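Local coordinates for regulatory protein (Pseudomonas aeruginosa, PDB 5J2Y) that represses quorum-sensing genes in this bacterium by binding promoter DNA, probably through its helix-turn-helix domain, at residues 23-34 / 57-68. Sequence-based numbering, arbitrary orientation.
Sequences RRESQETFWSRF and LLHFYIEGQITD. With nucleotides of chain C.
Two arginines and two acids, R23, R33, E25 and D68, close into a salt-bridge network, with the Y61 hydroxyl joining R23 to D68. In the modelled conformer, one of two deposited, R23 is bent at chi3 and brings both terminal nitrogens to 57-68: its NH2 donates to Y61 OH at 2.6 Å, tilted slightly from the guanidinium plane, while its NH1 reaches D68 OD2 at 2.8 Å in a salt bridge whose hydrogen bond is weak (N-H...O 128°). The tyrosine hydroxyl in turn donates to D68 OD1 at 2.5 Å, on the syn lone pair; accepting from R23 and donating to D68 restrains it. R33 is gripped differently. Its NH1 and NH2 meet E25 end-on, one nitrogen to each carboxylate oxygen, and the D68 carboxylate lies stacked over one guanidinium face, the planes nearly parallel. OD1 of D68 sits well out of that plane, which makes this carboxylate pairing one of charges; a water also links R33 NE, weakly, to D68 O. E25 packs over one face of the R23 guanidinium. With E25 OE2 and D68 OD2 4.9 Å apart, the arginines probably offset the repulsion between the acids.

Beside this cluster, F34 meets Y61 in a T-shaped stack: F34 CZ points at the Y61 face, 3.7 Å from Y61 CG, with ring planes at 86°. L58 extends its methyls across W31 and F34, CD1 lying 3.9 Å from W31 CH2.

Segment 23-34 lies in the RsaL-like helix-turn-helix domain. Just after the S26 N-cap, the backbone N of Q27 donates to a phosphate oxygen of DT7 of chain C (171°), consistent with DNA binding by that domain. Helices 27-32 and 57-62 run nearly perpendicular, 13.4 Å apart at closest, with side chains bridging the gap; L71 of helix 68-75 touches R33, F34 and Y61, and R20 of helix 9-22 touches F30.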
ATOM      1  N   ARG A  23      -3.300 -11.170  -4.135  1.00 42.83           N
ATOM      2  CA  ARG A  23      -3.801 -11.697  -2.855  0.50 40.11           C
ATOM      3  C   ARG A  23      -5.322 -11.647  -2.779  1.00 38.36           C
ATOM      4  O   ARG A  23      -5.925 -12.008  -1.747  1.00 41.02           O
ATOM      5  CB  ARG A  23      -3.189 -10.929  -1.699  0.50 41.49           C
ATOM      6  CG  ARG A  23      -1.690 -11.090  -1.635  0.50 42.33           C
ATOM      7  CD  ARG A  23      -1.125 -10.051  -0.707  0.50 43.16           C
ATOM      8  NE  ARG A  23      -1.619 -10.313   0.637  0.50 41.66           N
ATOM      9  CZ  ARG A  23      -1.507  -9.468   1.635  0.50 36.88           C
ATOM     10  NH1 ARG A  23      -1.979  -9.802   2.826  0.50 34.74           N
ATOM     11  NH2 ARG A  23      -0.946  -8.289   1.413  0.50 36.64           N
ATOM     12  N   ARG A  24      -5.925 -11.232  -3.887  1.00 38.30           N
ATOM     13  CA  ARG A  24      -7.353 -11.093  -4.017  1.00 41.44           C
ATOM     14  C   ARG A  24      -7.902 -10.235  -2.862  1.00 36.38           C
ATOM     15  O   ARG A  24      -8.825 -10.621  -2.197  1.00 39.95           O
ATOM     16  CB  ARG A  24      -8.006 -12.483  -4.094  1.00 48.67           C
ATOM     17  CG  ARG A  24      -7.505 -13.372  -5.246  1.00 50.13           C
ATOM     18  N   GLU A  25      -7.308  -9.063  -2.648  1.00 36.47           N
ATOM     19  CA  GLU A  25      -7.772  -8.124  -1.610  1.00 35.69           C
ATOM     20  C   GLU A  25      -8.405  -6.871  -2.210  1.00 31.55           C
ATOM     21  O   GLU A  25      -7.915  -6.324  -3.198  1.00 34.09           O
ATOM     22  CB  GLU A  25      -6.629  -7.720  -0.674  1.00 35.63           C
ATOM     23  CG  GLU A  25      -6.051  -8.860   0.130  1.00 36.27           C
ATOM     24  CD  GLU A  25      -4.956  -8.419   1.089  1.00 38.83           C
ATOM     25  OE1 GLU A  25      -4.438  -7.283   0.964  1.00 37.05           O
ATOM     26  OE2 GLU A  25      -4.581  -9.227   1.970  1.00 38.78           O
ATOM     27  N   SER A  26      -9.482  -6.405  -1.601  1.00 27.36           N
ATOM     28  CA  SER A  26     -10.024  -5.132  -1.970  1.00 27.40           C
ATOM     29  C   SER A  26      -9.026  -3.970  -1.654  1.00 28.46           C
ATOM     30  O   SER A  26      -8.146  -4.089  -0.805  1.00 28.40           O
ATOM     31  CB  SER A  26     -11.338  -4.895  -1.227  1.00 27.78           C
ATOM     32  OG  SER A  26     -11.115  -4.828   0.176  1.00 31.15           O
ATOM     33  N   GLN A  27      -9.224  -2.834  -2.313  1.00 27.44           N
ATOM     34  CA  GLN A  27      -8.541  -1.603  -1.969  1.00 26.48           C
ATOM     35  C   GLN A  27      -8.744  -1.251  -0.498  1.00 28.51           C
ATOM     36  O   GLN A  27      -7.806  -0.887   0.167  1.00 29.14           O
ATOM     37  CB  GLN A  27      -9.041  -0.446  -2.841  1.00 25.46           C
ATOM     38  CG  GLN A  27      -8.594  -0.565  -4.283  1.00 26.83           C
ATOM     39  CD  GLN A  27      -9.111   0.581  -5.110  1.00 25.51           C
ATOM     40  OE1 GLN A  27     -10.017   1.285  -4.692  1.00 24.77           O
ATOM     41  NE2 GLN A  27      -8.515   0.789  -6.278  1.00 23.37           N
ATOM     42  N   GLU A  28      -9.965  -1.394   0.002  1.00 29.57           N
ATOM     43  CA  GLU A  28     -10.261  -1.068   1.402  1.00 32.20           C
ATOM     44  C   GLU A  28      -9.394  -1.904   2.308  1.00 33.03           C
ATOM     45  O   GLU A  28      -8.797  -1.382   3.255  1.00 29.52           O
ATOM     46  CB  GLU A  28     -11.740  -1.339   1.712  1.00 34.70           C
ATOM     47  CG  GLU A  28     -12.217  -1.156   3.171  1.00 43.14           C
ATOM     48  CD  GLU A  28     -11.880   0.197   3.805  1.00 47.62           C
ATOM     49  OE1 GLU A  28     -11.866   1.221   3.084  1.00 46.67           O
ATOM     50  OE2 GLU A  28     -11.645   0.231   5.045  1.00 49.95           O
ATOM     51  N   THR A  29      -9.341  -3.210   2.010  1.00 32.36           N
ATOM     52  CA  THR A  29      -8.662  -4.170   2.874  1.00 31.51           C
ATOM     53  C   THR A  29      -7.166  -3.838   2.859  1.00 30.69           C
ATOM     54  O   THR A  29      -6.545  -3.673   3.873  1.00 32.75           O
ATOM     55  CB  THR A  29      -8.913  -5.633   2.402  1.00 33.38           C
ATOM     56  OG1 THR A  29     -10.296  -5.997   2.587  1.00 34.10           O
ATOM     57  CG2 THR A  29      -8.090  -6.602   3.181  1.00 32.60           C
ATOM     58  N   PHE A  30      -6.625  -3.668   1.671  1.00 29.95           N
ATOM     59  CA  PHE A  30      -5.199  -3.482   1.497  1.00 27.77           C
ATOM     60  C   PHE A  30      -4.715  -2.122   2.021  1.00 27.76           C
ATOM     61  O   PHE A  30      -3.784  -2.033   2.857  1.00 26.27           O
ATOM     62  CB  PHE A  30      -4.878  -3.627   0.026  1.00 26.14           C
ATOM     63  CG  PHE A  30      -3.417  -3.464  -0.288  1.00 27.58           C
ATOM     64  CD1 PHE A  30      -2.532  -4.534  -0.169  1.00 27.49           C
ATOM     65  CD2 PHE A  30      -2.948  -2.275  -0.722  1.00 26.47           C
ATOM     66  CE1 PHE A  30      -1.211  -4.391  -0.485  1.00 26.84           C
ATOM     67  CE2 PHE A  30      -1.635  -2.117  -1.027  1.00 28.18           C
ATOM     68  CZ  PHE A  30      -0.749  -3.162  -0.896  1.00 27.96           C
ATOM     69  N   TRP A  31      -5.382  -1.056   1.606  1.00 26.20           N
ATOM     70  CA  TRP A  31      -4.890   0.268   1.961  1.00 26.18           C
ATOM     71  C   TRP A  31      -5.118   0.674   3.417  1.00 25.93           C
ATOM     72  O   TRP A  31      -4.342   1.456   3.976  1.00 23.16           O
ATOM     73  CB  TRP A  31      -5.457   1.283   1.030  1.00 24.27           C
ATOM     74  CG  TRP A  31      -4.880   1.152  -0.256  1.00 23.96           C
ATOM     75  CD1 TRP A  31      -5.430   0.536  -1.350  1.00 26.97           C
ATOM     76  CD2 TRP A  31      -3.594   1.628  -0.659  1.00 23.90           C
ATOM     77  NE1 TRP A  31      -4.557   0.600  -2.420  1.00 26.19           N
ATOM     78  CE2 TRP A  31      -3.432   1.280  -2.022  1.00 24.27           C
ATOM     79  CE3 TRP A  31      -2.562   2.317   0.002  1.00 22.20           C
ATOM     80  CZ2 TRP A  31      -2.312   1.613  -2.739  1.00 24.76           C
ATOM     81  CZ3 TRP A  31      -1.439   2.628  -0.688  1.00 24.32           C
ATOM     82  CH2 TRP A  31      -1.311   2.273  -2.071  1.00 27.92           C
ATOM     83  N   SER A  32      -6.123   0.076   4.046  1.00 26.10           N
ATOM     84  CA  SER A  32      -6.444   0.446   5.409  1.00 26.32           C
ATOM     85  C   SER A  32      -5.452  -0.090   6.420  1.00 27.55           C
ATOM     86  O   SER A  32      -5.385   0.441   7.515  1.00 32.46           O
ATOM     87  CB  SER A  32      -7.900   0.071   5.774  1.00 27.16           C
ATOM     88  OG  SER A  32      -8.102  -1.320   5.656  1.00 31.09           O
ATOM     89  N   ARG A  33      -4.654  -1.107   6.068  1.00 29.01           N
ATOM     90  CA  ARG A  33      -3.551  -1.558   6.966  1.00 26.63           C
ATOM     91  C   ARG A  33      -2.582  -0.448   7.260  1.00 26.80           C
ATOM     92  O   ARG A  33      -1.873  -0.524   8.257  1.00 25.45           O
ATOM     93  CB  ARG A  33      -2.714  -2.685   6.360  1.00 28.61           C
ATOM     94  CG  ARG A  33      -3.504  -3.910   5.999  1.00 30.73           C
ATOM     95  CD  ARG A  33      -2.615  -5.128   5.888  1.00 34.07           C
ATOM     96  NE  ARG A  33      -3.481  -6.304   5.744  1.00 34.01           N
ATOM     97  CZ  ARG A  33      -3.808  -6.865   4.574  1.00 33.85           C
ATOM     98  NH1 ARG A  33      -3.289  -6.423   3.439  1.00 34.26           N
ATOM     99  NH2 ARG A  33      -4.632  -7.903   4.541  1.00 35.12           N
ATOM    100  N   PHE A  34      -2.506   0.527   6.337  1.00 25.07           N
ATOM    101  CA  PHE A  34      -1.628   1.694   6.445  1.00 25.88           C
ATOM    102  C   PHE A  34      -2.372   2.953   6.929  1.00 26.98           C
ATOM    103  O   PHE A  34      -1.785   4.011   7.036  1.00 22.79           O
ATOM    104  CB  PHE A  34      -0.959   1.994   5.075  1.00 25.26           C
ATOM    105  CG  PHE A  34      -0.286   0.797   4.449  1.00 25.87           C
ATOM    106  CD1 PHE A  34       0.935   0.347   4.919  1.00 25.00           C
ATOM    107  CD2 PHE A  34      -0.858   0.144   3.372  1.00 27.51           C
ATOM    108  CE1 PHE A  34       1.551  -0.743   4.354  1.00 26.16           C
ATOM    109  CE2 PHE A  34      -0.260  -0.969   2.818  1.00 28.42           C
ATOM    110  CZ  PHE A  34       0.960  -1.401   3.308  1.00 27.12           C
ATOM    111  N   LEU A  57       6.654   3.249   3.222  1.00 20.49           N
ATOM    112  CA  LEU A  57       5.929   2.160   3.850  1.00 21.49           C
ATOM    113  C   LEU A  57       5.635   1.046   2.878  1.00 22.31           C
ATOM    114  O   LEU A  57       5.697  -0.124   3.253  1.00 26.61           O
ATOM    115  CB  LEU A  57       4.592   2.609   4.410  1.00 25.44           C
ATOM    116  CG  LEU A  57       4.543   3.125   5.812  1.00 28.86           C
ATOM    117  CD1 LEU A  57       3.207   3.795   5.995  1.00 32.52           C
ATOM    118  CD2 LEU A  57       4.720   2.006   6.814  1.00 27.97           C
ATOM    119  N   LEU A  58       5.210   1.398   1.664  1.00 20.81           N
ATOM    120  CA  LEU A  58       4.901   0.366   0.681  1.00 23.38           C
ATOM    121  C   LEU A  58       6.147  -0.438   0.358  1.00 23.54           C
ATOM    122  O   LEU A  58       6.091  -1.669   0.304  1.00 27.66           O
ATOM    123  CB  LEU A  58       4.324   0.938  -0.609  1.00 22.45           C
ATOM    124  CG  LEU A  58       2.900   1.446  -0.428  1.00 22.17           C
ATOM    125  CD1 LEU A  58       2.568   2.360  -1.564  1.00 22.27           C
ATOM    126  CD2 LEU A  58       1.921   0.277  -0.349  1.00 22.66           C
ATOM    127  N   HIS A  59       7.266   0.256   0.223  1.00 24.95           N
ATOM    128  CA  HIS A  59       8.567  -0.392  -0.007  1.00 27.73           C
ATOM    129  C   HIS A  59       8.892  -1.475   1.034  1.00 27.80           C
ATOM    130  O   HIS A  59       9.106  -2.640   0.712  1.00 27.21           O
ATOM    131  CB  HIS A  59       9.689   0.622  -0.028  1.00 27.00           C
ATOM    132  CG  HIS A  59      11.026  -0.011  -0.150  1.00 33.00           C
ATOM    133  ND1 HIS A  59      11.460  -0.636  -1.299  1.00 35.90           N
ATOM    134  CD2 HIS A  59      12.007  -0.178   0.762  1.00 35.78           C
ATOM    135  CE1 HIS A  59      12.672  -1.116  -1.102  1.00 34.05           C
ATOM    136  NE2 HIS A  59      13.022  -0.860   0.145  1.00 35.62           N
ATOM    137  N   PHE A  60       8.856  -1.091   2.290  1.00 26.89           N
ATOM    138  CA  PHE A  60       9.205  -2.028   3.350  1.00 27.46           C
ATOM    139  C   PHE A  60       8.212  -3.171   3.478  1.00 28.78           C
ATOM    140  O   PHE A  60       8.575  -4.285   3.876  1.00 30.06           O
ATOM    141  CB  PHE A  60       9.342  -1.282   4.681  1.00 25.74           C
ATOM    142  CG  PHE A  60      10.523  -0.361   4.714  1.00 28.98           C
ATOM    143  CD1 PHE A  60      11.826  -0.866   4.521  1.00 29.77           C
ATOM    144  CD2 PHE A  60      10.366   1.005   4.953  1.00 29.69           C
ATOM    145  CE1 PHE A  60      12.923  -0.016   4.551  1.00 29.12           C
ATOM    146  CE2 PHE A  60      11.473   1.850   5.000  1.00 29.50           C
ATOM    147  CZ  PHE A  60      12.738   1.349   4.795  1.00 28.73           C
ATOM    148  N   TYR A  61       6.956  -2.879   3.173  1.00 26.22           N
ATOM    149  CA  TYR A  61       5.918  -3.897   3.195  1.00 26.78           C
ATOM    150  C   TYR A  61       6.076  -4.956   2.103  1.00 25.75           C
ATOM    151  O   TYR A  61       6.009  -6.148   2.356  1.00 28.66           O
ATOM    152  CB  TYR A  61       4.549  -3.238   3.028  1.00 23.76           C
ATOM    153  CG  TYR A  61       3.394  -4.204   3.101  1.00 22.78           C
ATOM    154  CD1 TYR A  61       3.008  -4.784   4.289  1.00 23.51           C
ATOM    155  CD2 TYR A  61       2.672  -4.536   1.950  1.00 24.68           C
ATOM    156  CE1 TYR A  61       1.912  -5.655   4.357  1.00 23.17           C
ATOM    157  CE2 TYR A  61       1.602  -5.406   2.004  1.00 24.09           C
ATOM    158  CZ  TYR A  61       1.213  -5.955   3.206  1.00 24.50           C
ATOM    159  OH  TYR A  61       0.148  -6.845   3.215  1.00 25.32           O
ATOM    160  N   ILE A  62       6.237  -4.492   0.886  1.00 29.96           N
ATOM    161  CA  ILE A  62       6.352  -5.362  -0.280  1.00 32.87           C
ATOM    162  C   ILE A  62       7.594  -6.281  -0.203  1.00 33.27           C
ATOM    163  O   ILE A  62       7.500  -7.485  -0.453  1.00 34.72           O
ATOM    164  CB  ILE A  62       6.336  -4.498  -1.554  1.00 35.72           C
ATOM    165  CG1 ILE A  62       4.905  -4.090  -1.846  1.00 39.48           C
ATOM    166  CG2 ILE A  62       6.870  -5.250  -2.755  1.00 37.36           C
ATOM    167  CD1 ILE A  62       4.805  -2.833  -2.662  1.00 41.89           C
ATOM    168  N   GLU A  63       8.720  -5.746   0.248  1.00 32.95           N
ATOM    169  CA  GLU A  63       9.921  -6.569   0.450  1.00 33.94           C
ATOM    170  C   GLU A  63       9.822  -7.525   1.685  1.00 34.53           C
ATOM    171  O   GLU A  63      10.693  -8.352   1.929  1.00 37.62           O
ATOM    172  CB  GLU A  63      11.165  -5.682   0.418  1.00 33.29           C
ATOM    173  CG  GLU A  63      11.482  -5.014   1.736  1.00 38.81           C
ATOM    174  CD  GLU A  63      12.836  -4.257   1.746  1.00 47.72           C
ATOM    175  OE1 GLU A  63      13.317  -3.825   2.852  1.00 50.27           O
ATOM    176  OE2 GLU A  63      13.432  -4.110   0.646  1.00 50.81           O
ATOM    177  N   GLY A  64       8.716  -7.479   2.415  1.00 32.39           N
ATOM    178  CA  GLY A  64       8.469  -8.421   3.518  1.00 31.04           C
ATOM    179  C   GLY A  64       9.004  -7.967   4.856  1.00 31.96           C
ATOM    180  O   GLY A  64       8.967  -8.704   5.813  1.00 38.23           O
ATOM    181  N   GLN A  65       9.498  -6.747   4.945  1.00 33.84           N
ATOM    182  CA  GLN A  65      10.129  -6.270   6.197  1.00 36.83           C
ATOM    183  C   GLN A  65       9.150  -5.795   7.262  1.00 32.56           C
ATOM    184  O   GLN A  65       9.509  -5.704   8.406  1.00 36.98           O
ATOM    185  CB  GLN A  65      11.114  -5.161   5.882  1.00 41.06           C
ATOM    186  CG  GLN A  65      11.832  -4.662   7.112  1.00 52.63           C
ATOM    187  CD  GLN A  65      13.052  -3.832   6.787  1.00 61.43           C
ATOM    188  OE1 GLN A  65      13.596  -3.913   5.675  1.00 69.89           O
ATOM    189  NE2 GLN A  65      13.488  -3.013   7.755  1.00 59.53           N
ATOM    190  N   ILE A  66       7.940  -5.442   6.858  1.00 30.06           N
ATOM    191  CA  ILE A  66       6.830  -5.097   7.736  1.00 27.94           C
ATOM    192  C   ILE A  66       5.729  -6.079   7.452  1.00 27.35           C
ATOM    193  O   ILE A  66       5.343  -6.221   6.281  1.00 26.40           O
ATOM    194  CB  ILE A  66       6.224  -3.730   7.376  1.00 30.49           C
ATOM    195  CG1 ILE A  66       7.146  -2.621   7.810  1.00 32.11           C
ATOM    196  CG2 ILE A  66       4.838  -3.525   7.987  1.00 31.01           C
ATOM    197  CD1 ILE A  66       6.784  -1.278   7.204  1.00 32.75           C
ATOM    198  N   THR A  67       5.180  -6.691   8.507  1.00 26.51           N
ATOM    199  CA  THR A  67       4.198  -7.763   8.355  1.00 28.07           C
ATOM    200  C   THR A  67       2.776  -7.290   8.663  1.00 28.87           C
ATOM    201  O   THR A  67       2.563  -6.349   9.424  1.00 29.88           O
ATOM    202  CB  THR A  67       4.426  -8.955   9.313  1.00 27.97           C
ATOM    203  OG1 THR A  67       4.141  -8.537  10.649  1.00 27.07           O
ATOM    204  CG2 THR A  67       5.860  -9.500   9.245  1.00 27.57           C
ATOM    205  N   ASP A  68       1.808  -7.979   8.069  1.00 28.01           N
ATOM    206  CA  ASP A  68       0.413  -7.707   8.301  1.00 29.07           C
ATOM    207  C   ASP A  68       0.170  -7.695   9.785  1.00 28.37           C
ATOM    208  O   ASP A  68      -0.635  -6.911  10.259  1.00 27.39           O
ATOM    209  CB  ASP A  68      -0.456  -8.785   7.656  1.00 31.67           C
ATOM    210  CG  ASP A  68      -0.598  -8.611   6.143  1.00 34.62           C
ATOM    211  OD1 ASP A  68      -0.227  -7.556   5.586  1.00 37.78           O
ATOM    212  OD2 ASP A  68      -1.118  -9.529   5.491  1.00 37.82           O
TER
ATOM    213  P    DT C   7     -11.492  -3.246  -5.723  0.50 29.92           P
ATOM    214  OP1  DT C   7     -10.416  -3.960  -6.452  0.50 29.58           O
ATOM    215  OP2  DT C   7     -11.287  -2.868  -4.291  0.50 27.35           O
ATOM    216  O5'  DT C   7     -11.900  -1.959  -6.547  0.50 28.48           O
ATOM    217  C5'  DT C   7     -12.126  -2.036  -7.953  0.50 27.59           C
ATOM    218  C4'  DT C   7     -12.488  -0.673  -8.498  0.50 26.95           C
ATOM    219  O4'  DT C   7     -13.715  -0.200  -7.898  0.50 26.56           O
ATOM    220  C3'  DT C   7     -11.459   0.438  -8.281  0.50 26.60           C
ATOM    221  O3'  DT C   7     -11.295   1.024  -9.567  0.50 28.06           O
ATOM    222  C2'  DT C   7     -12.141   1.393  -7.313  0.50 26.28           C
ATOM    223  C1'  DT C   7     -13.596   1.193  -7.657  0.50 25.51           C
ATOM    224  N1   DT C   7     -14.561   1.542  -6.602  0.50 24.30           N
ATOM    225  C2   DT C   7     -15.589   2.384  -6.938  0.50 23.27           C
ATOM    226  O2   DT C   7     -15.684   2.911  -8.033  0.50 26.20           O
ATOM    227  N3   DT C   7     -16.496   2.609  -5.934  0.50 23.59           N
ATOM    228  C4   DT C   7     -16.474   2.081  -4.657  0.50 23.43           C
ATOM    229  O4   DT C   7     -17.358   2.374  -3.857  0.50 23.01           O
ATOM    230  C5   DT C   7     -15.374   1.192  -4.378  0.50 22.22           C
ATOM    231  C7   DT C   7     -15.263   0.582  -3.018  0.50 22.50           C
ATOM    232  C6   DT C   7     -14.495   0.954  -5.357  0.50 23.32           C
TER
HETATM  233  O   HOH W   1      -2.763  -6.266   8.938  1.00 31.99           O